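Terminal oxygenase component of carbazole (Janthinobacterium sp., PDB 7BUG) catalyses the angular dioxygenation of carbazole at C-9a and C-1, taking electrons through a Rieske [2Fe-2S] cluster to a mononuclear non-haem iron. Local coordinates at the Fe (II) ion site and the interface of chains A and B. Residues are numbered along the deposited sequence; one frame, centred on the assembly and turned at random. Chains: chain A/B, Terminal oxygenase component of carbazole.

Contact 1: the Fe (II) ion site. Residues chain A 177, 180, 183, 186-187, 329-330, 333. With FE2 (Fe (II) ion), chain C.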
loop_
_atom_site.group_PDB
_atom_site.type_symbol
_atom_site.label_atom_id
_atom_site.label_comp_id
_atom_site.label_asym_id
_atom_site.label_seq_id
_atom_site.Cartn_x
_atom_site.Cartn_y
_atom_site.Cartn_z
ATOM N N ASN A 177 -0.279 5.131 26.475
ATOM C CA ASN A 177 -1.278 6.224 26.577
ATOM C C ASN A 177 -2.147 5.994 27.821
ATOM O O ASN A 177 -2.461 6.974 28.513
ATOM C CB ASN A 177 -2.119 6.288 25.321
ATOM C CG ASN A 177 -3.401 7.083 25.499
ATOM O OD1 ASN A 177 -3.337 8.295 25.639
ATOM N ND2 ASN A 177 -4.530 6.401 25.356
ATOM N N ASP A 180 0.028 6.533 31.179
ATOM C CA ASP A 180 0.886 7.743 31.179
ATOM C C ASP A 180 0.335 8.782 32.165
ATOM O O ASP A 180 -0.806 9.234 32.001
ATOM C CB ASP A 180 0.826 8.234 29.743
ATOM C CG ASP A 180 1.636 9.457 29.458
ATOM O OD1 ASP A 180 1.870 10.255 30.419
ATOM O OD2 ASP A 180 1.960 9.613 28.264
ATOM N N HIS A 183 -0.604 12.405 30.493
ATOM C CA HIS A 183 -1.451 12.463 29.293
ATOM C C HIS A 183 -2.802 13.052 29.656
ATOM O O HIS A 183 -3.535 13.406 28.746
ATOM C CB HIS A 183 -1.597 11.076 28.604
ATOM C CG HIS A 183 -2.808 10.323 29.000
ATOM N ND1 HIS A 183 -2.853 9.580 30.147
ATOM C CD2 HIS A 183 -4.040 10.260 28.462
ATOM C CE1 HIS A 183 -4.047 9.059 30.277
ATOM N NE2 HIS A 183 -4.821 9.442 29.247
ATOM N N ILE A 186 -4.877 15.857 27.946
ATOM C CA ILE A 186 -5.798 15.750 26.789
ATOM C C ILE A 186 -7.262 15.682 27.215
ATOM O O ILE A 186 -8.108 15.841 26.346
ATOM C CB ILE A 186 -5.417 14.566 25.871
ATOM C CG1 ILE A 186 -5.902 13.212 26.409
ATOM C CG2 ILE A 186 -3.928 14.572 25.627
ATOM C CD1 ILE A 186 -5.664 12.054 25.458
ATOM N N HIS A 187 -7.553 15.346 28.481
ATOM C CA HIS A 187 -8.922 15.103 28.974
ATOM C C HIS A 187 -9.511 16.370 29.642
ATOM O O HIS A 187 -10.641 16.296 30.092
ATOM C CB HIS A 187 -8.905 13.929 29.944
ATOM C CG HIS A 187 -8.489 12.640 29.311
ATOM N ND1 HIS A 187 -9.203 12.075 28.297
ATOM C CD2 HIS A 187 -7.521 11.757 29.624
ATOM C CE1 HIS A 187 -8.666 10.911 27.962
ATOM N NE2 HIS A 187 -7.645 10.716 28.748
ATOM N N PHE A 329 -15.056 10.454 27.345
ATOM C CA PHE A 329 -13.729 10.724 27.933
ATOM C C PHE A 329 -12.652 10.008 27.108
ATOM O O PHE A 329 -11.634 10.635 26.690
ATOM C CB PHE A 329 -13.735 10.290 29.396
ATOM C CG PHE A 329 -12.511 10.608 30.175
ATOM C CD1 PHE A 329 -12.363 11.825 30.820
ATOM C CD2 PHE A 329 -11.487 9.678 30.289
ATOM C CE1 PHE A 329 -11.255 12.074 31.612
ATOM C CE2 PHE A 329 -10.355 9.966 31.021
ATOM C CZ PHE A 329 -10.229 11.162 31.685
ATOM N N ASN A 330 -12.855 8.712 26.845
ATOM C CA ASN A 330 -11.751 7.917 26.214
ATOM C C ASN A 330 -11.623 8.127 24.706
ATOM O O ASN A 330 -10.589 7.733 24.155
ATOM C CB ASN A 330 -11.824 6.417 26.519
ATOM C CG ASN A 330 -11.528 6.131 27.974
ATOM O OD1 ASN A 330 -12.348 5.505 28.626
ATOM N ND2 ASN A 330 -10.388 6.569 28.498
ATOM N N ASP A 333 -8.376 9.564 23.941
ATOM C CA ASP A 333 -7.248 8.605 23.978
ATOM C C ASP A 333 -7.070 7.974 22.602
ATOM O O ASP A 333 -5.912 7.647 22.255
ATOM C CB ASP A 333 -7.512 7.519 25.016
ATOM C CG ASP A 333 -7.384 8.060 26.425
ATOM O OD1 ASP A 333 -6.391 8.767 26.731
ATOM O OD2 ASP A 333 -8.289 7.838 27.177
HETATM FE FE FE2 C . -6.648 8.848 28.739
HETATM O O HOH W 1 -7.230 8.075 30.272
HETATM O O HOH W 2 -5.832 6.808 28.771
#
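Two histidines and one carboxylate hold the catalytic mononuclear iron of this Rieske oxygenase, the facial triad of the family, here in the reduced enzyme. FE2 is distorted six-coordinate. A:His183 and A:His187, both on the 3-10 helix 181-187, present their NE2 atoms, and A:Asp333 of helix 331-344 supplies a chelating carboxylate. That chelate is lopsided: OD1 of A:Asp333 lies 2.0 Å from FE2 and OD2 of the same group 2.5 Å. The longer arm is also the one engaged by a second shell, since the amide ND2 of A:Asn330 donates to A:Asp333 OD2 at 2.8 Å, nearly along the C-O axis; this shared demand is likely to weaken the OD2 bond to iron.

The tight side is built around the imidazole of A:His187. Its ring is sandwiched, with CG1 of A:Ile186 standing 3.7 Å over the centre of one face and the rim atom CE2 of A:Phe329 at 3.5 Å over the other. A:His183 is fixed differently. Its remote ND1 gives a nearly straight bond (177° at H, 2.8 Å) to the carbonyl O of A:Asp180, lying in the ring plane and on a carbonyl lone pair, which sets the ring's rotation and would tend to make the imidazole a stronger donor to iron. The backbone O of A:Asn177 sits over the centre of one face of this ring, while CD1 of A:Ile186 reaches its edge.

The loose side of the iron carries water instead of protein. Water 1 and water 2 probably occupy positions at which dioxygen binds in this family, and the second also makes a weak contact with A:Asn177 O. The side-chain carbonyl of A:Asn177 stays outside the coordination sphere, its OD1 4.6 Å from FE2.

Contact 2: the interface of chains A and B. Residues chain A 70-72, 95; chain B 176, 180, 340, 344, 353-355, 362, 366.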
loop_
_atom_site.group_PDB
_atom_site.type_symbol
_atom_site.label_atom_id
_atom_site.label_comp_id
_atom_site.label_asym_id
_atom_site.label_seq_id
_atom_site.Cartn_x
_atom_site.Cartn_y
_atom_site.Cartn_z
ATOM N N LEU A 70 -5.500 -26.812 7.159
ATOM C CA LEU A 70 -4.183 -27.503 7.028
ATOM C C LEU A 70 -3.824 -27.790 5.576
ATOM O O LEU A 70 -2.649 -27.973 5.262
ATOM C CB LEU A 70 -4.249 -28.822 7.788
ATOM C CG LEU A 70 -4.366 -28.716 9.288
ATOM C CD1 LEU A 70 -4.365 -30.116 9.916
ATOM C CD2 LEU A 70 -3.326 -27.817 9.916
ATOM N N HIS A 71 -4.807 -27.926 4.700
ATOM C CA HIS A 71 -4.607 -28.420 3.324
ATOM C C HIS A 71 -3.995 -27.297 2.450
ATOM O O HIS A 71 -2.795 -27.332 2.146
ATOM C CB HIS A 71 -5.957 -28.965 2.828
ATOM C CG HIS A 71 -5.921 -29.455 1.450
ATOM N ND1 HIS A 71 -7.003 -29.268 0.610
ATOM C CD2 HIS A 71 -4.960 -30.106 0.763
ATOM C CE1 HIS A 71 -6.726 -29.817 -0.562
ATOM N NE2 HIS A 71 -5.439 -30.373 -0.476
ATOM N N ARG A 72 -4.817 -26.329 2.032
ATOM C CA ARG A 72 -4.361 -25.229 1.133
ATOM C C ARG A 72 -4.395 -23.881 1.853
ATOM O O ARG A 72 -4.242 -22.830 1.198
ATOM C CB ARG A 72 -5.151 -25.221 -0.182
ATOM C CG ARG A 72 -5.120 -26.544 -0.939
ATOM C CD ARG A 72 -3.763 -27.096 -1.341
ATOM N NE ARG A 72 -3.011 -26.111 -2.115
ATOM C CZ ARG A 72 -3.117 -25.895 -3.412
ATOM N NH1 ARG A 72 -3.882 -26.673 -4.149
ATOM N NH2 ARG A 72 -2.392 -24.944 -3.953
ATOM N N TRP A 95 -12.115 -31.159 4.221
ATOM C CA TRP A 95 -11.401 -31.594 5.438
ATOM C C TRP A 95 -12.211 -31.160 6.647
ATOM O O TRP A 95 -12.615 -30.007 6.800
ATOM C CB TRP A 95 -9.974 -31.058 5.511
ATOM C CG TRP A 95 -9.045 -31.607 4.493
ATOM C CD1 TRP A 95 -9.301 -32.004 3.213
ATOM C CD2 TRP A 95 -7.640 -31.768 4.699
ATOM N NE1 TRP A 95 -8.144 -32.434 2.614
ATOM C CE2 TRP A 95 -7.113 -32.277 3.494
ATOM C CE3 TRP A 95 -6.789 -31.478 5.767
ATOM C CZ2 TRP A 95 -5.744 -32.504 3.341
ATOM C CZ3 TRP A 95 -5.437 -31.757 5.618
ATOM C CH2 TRP A 95 -4.943 -32.263 4.419
ATOM N N GLU B 176 -4.270 -24.420 -10.447
ATOM C CA GLU B 176 -4.384 -25.588 -9.522
ATOM C C GLU B 176 -5.855 -25.764 -9.180
ATOM O O GLU B 176 -6.280 -26.914 -9.176
ATOM C CB GLU B 176 -3.510 -25.397 -8.301
ATOM C CG GLU B 176 -2.063 -25.437 -8.732
ATOM C CD GLU B 176 -1.043 -25.497 -7.608
ATOM O OE1 GLU B 176 -1.440 -25.612 -6.431
ATOM O OE2 GLU B 176 0.173 -25.395 -7.948
ATOM N N ASP B 180 -7.761 -29.375 -9.944
ATOM C CA ASP B 180 -7.865 -30.051 -8.645
ATOM C C ASP B 180 -9.024 -31.037 -8.648
ATOM O O ASP B 180 -10.179 -30.627 -8.731
ATOM C CB ASP B 180 -8.104 -28.952 -7.648
ATOM C CG ASP B 180 -8.113 -29.387 -6.233
ATOM O OD1 ASP B 180 -8.581 -30.521 -5.959
ATOM O OD2 ASP B 180 -7.716 -28.512 -5.421
ATOM N N MET B 340 -7.127 -18.496 -1.563
ATOM C CA MET B 340 -5.772 -19.125 -1.426
ATOM C C MET B 340 -4.702 -18.040 -1.389
ATOM O O MET B 340 -3.535 -18.372 -1.112
ATOM C CB MET B 340 -5.485 -20.127 -2.535
ATOM C CG MET B 340 -6.128 -21.490 -2.218
ATOM S SD MET B 340 -5.535 -22.802 -3.285
ATOM C CE MET B 340 -6.412 -22.067 -4.690
ATOM N N TYR B 344 -0.279 -18.210 0.150
ATOM C CA TYR B 344 0.793 -18.299 -0.870
ATOM C C TYR B 344 1.485 -16.942 -1.061
ATOM O O TYR B 344 2.555 -16.962 -1.717
ATOM C CB TYR B 344 0.262 -18.961 -2.150
ATOM C CG TYR B 344 -0.037 -20.422 -1.952
ATOM C CD1 TYR B 344 0.952 -21.388 -2.035
ATOM C CD2 TYR B 344 -1.293 -20.844 -1.575
ATOM C CE1 TYR B 344 0.672 -22.714 -1.817
ATOM C CE2 TYR B 344 -1.604 -22.174 -1.360
ATOM C CZ TYR B 344 -0.598 -23.112 -1.433
ATOM O OH TYR B 344 -0.910 -24.427 -1.178
ATOM N N GLU B 353 1.808 -26.085 3.016
ATOM C CA GLU B 353 0.621 -26.861 2.599
ATOM C C GLU B 353 0.767 -28.333 3.005
ATOM O O GLU B 353 1.925 -28.882 3.051
ATOM C CB GLU B 353 0.404 -26.741 1.097
ATOM C CG GLU B 353 1.473 -27.390 0.263
ATOM C CD GLU B 353 1.464 -27.230 -1.240
ATOM O OE1 GLU B 353 0.735 -26.347 -1.785
ATOM O OE2 GLU B 353 2.236 -28.031 -1.902
ATOM N N ILE B 354 -0.331 -28.968 3.320
ATOM C CA ILE B 354 -0.364 -30.434 3.531
ATOM C C ILE B 354 -1.270 -31.046 2.483
ATOM O O ILE B 354 -2.521 -30.905 2.534
ATOM C CB ILE B 354 -0.799 -30.764 4.956
ATOM C CG1 ILE B 354 0.098 -30.065 5.991
ATOM C CG2 ILE B 354 -0.851 -32.300 5.079
ATOM C CD1 ILE B 354 -0.361 -30.241 7.395
ATOM N N LEU B 355 -0.674 -31.705 1.519
ATOM C CA LEU B 355 -1.422 -32.279 0.394
ATOM C C LEU B 355 -2.008 -33.634 0.773
ATOM O O LEU B 355 -1.518 -34.269 1.698
ATOM C CB LEU B 355 -0.480 -32.417 -0.795
ATOM C CG LEU B 355 0.094 -31.085 -1.293
ATOM C CD1 LEU B 355 0.836 -31.285 -2.600
ATOM C CD2 LEU B 355 -0.969 -30.000 -1.456
ATOM N N ILE B 362 -2.201 -32.338 -9.089
ATOM C CA ILE B 362 -1.595 -30.988 -8.981
ATOM C C ILE B 362 -0.050 -31.138 -8.989
ATOM O O ILE B 362 0.640 -30.360 -9.690
ATOM C CB ILE B 362 -2.138 -30.233 -7.759
ATOM C CG1 ILE B 362 -3.568 -29.727 -8.037
ATOM C CG2 ILE B 362 -1.234 -29.060 -7.384
ATOM C CD1 ILE B 362 -4.245 -29.321 -6.779
ATOM N N ARG B 366 2.690 -29.563 -11.501
ATOM C CA ARG B 366 3.802 -28.698 -10.999
ATOM C C ARG B 366 5.131 -29.233 -11.587
ATOM O O ARG B 366 5.979 -28.421 -12.020
ATOM C CB ARG B 366 3.893 -28.639 -9.477
ATOM C CG ARG B 366 2.680 -27.981 -8.838
ATOM C CD ARG B 366 2.835 -28.024 -7.362
ATOM N NE ARG B 366 1.786 -27.312 -6.654
ATOM C CZ ARG B 366 1.613 -27.385 -5.359
ATOM N NH1 ARG B 366 2.456 -28.061 -4.587
ATOM N NH2 ARG B 366 0.593 -26.738 -4.797
HETATM O O HOH W 3 -5.568 -28.913 -3.604
#
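The phenol OH of B:Tyr344 takes part in three hydrogen bonds. A:Arg72 clasps it side-on across the interface, NE at 2.9 Å and NH2 at 3.2 Å from that OH, with guanidinium and ring almost perpendicular (87°). The hydroxyl in turn donates to the anti lone pair of B:Glu353 OE1 at 2.6 Å, and B:Arg366 holds the same carboxylate end-on, so the receptor for A:Arg72 is itself braced. OE1 of B:Glu176 has two donors: A:Arg72 NH2 meets it at 2.7 Å nearly along the C-O axis, tilted 34° out of the guanidinium plane, in a salt bridge, and B:Arg366 NH2 takes its syn lone pair. A:Arg72 reaches this point with its chain bent at the second and third torsions. Water 3 links NH1 to B:Asp180, and B:Met340 SD lies 3.8 Å over one guanidinium face. An alanine at A:Arg72 would remove the donors to B:Tyr344 OH and B:Glu176 OE1 and would probably loosen the docking of the Rieske edge.

Beside it, B:Ile354 N donates to a lone pair of A:His71 O at 3.2 Å, and B:Ile354 O lies in plane at the edge of the A:His71 imidazole. A:His71 is a cluster ligand, its ring covered by A:Arg72 CG over one face. The patch thus docks the Rieske cluster of one subunit against its neighbour's catalytic domain, as befits electron transfer between subunits.

The centres of contact 1 and contact 2 lie about 48 Å apart in the copies given, so the iron of chain A is remote from its own subunit's Rieske edge. They nevertheless share elements: helix 171-179 and the helix beginning at 331 serve both. Since every copy repeats both sites, contact 2 places chain A's cluster ligands beside the segments around chain B's iron. Asp180 lies between these environments, its backbone O bonded to His183 of its own chain and its carboxylate near the neighbour's Rieske edge. This is consistent with electrons passing between subunits of the trimer, a family expectation that this structure alone does not show.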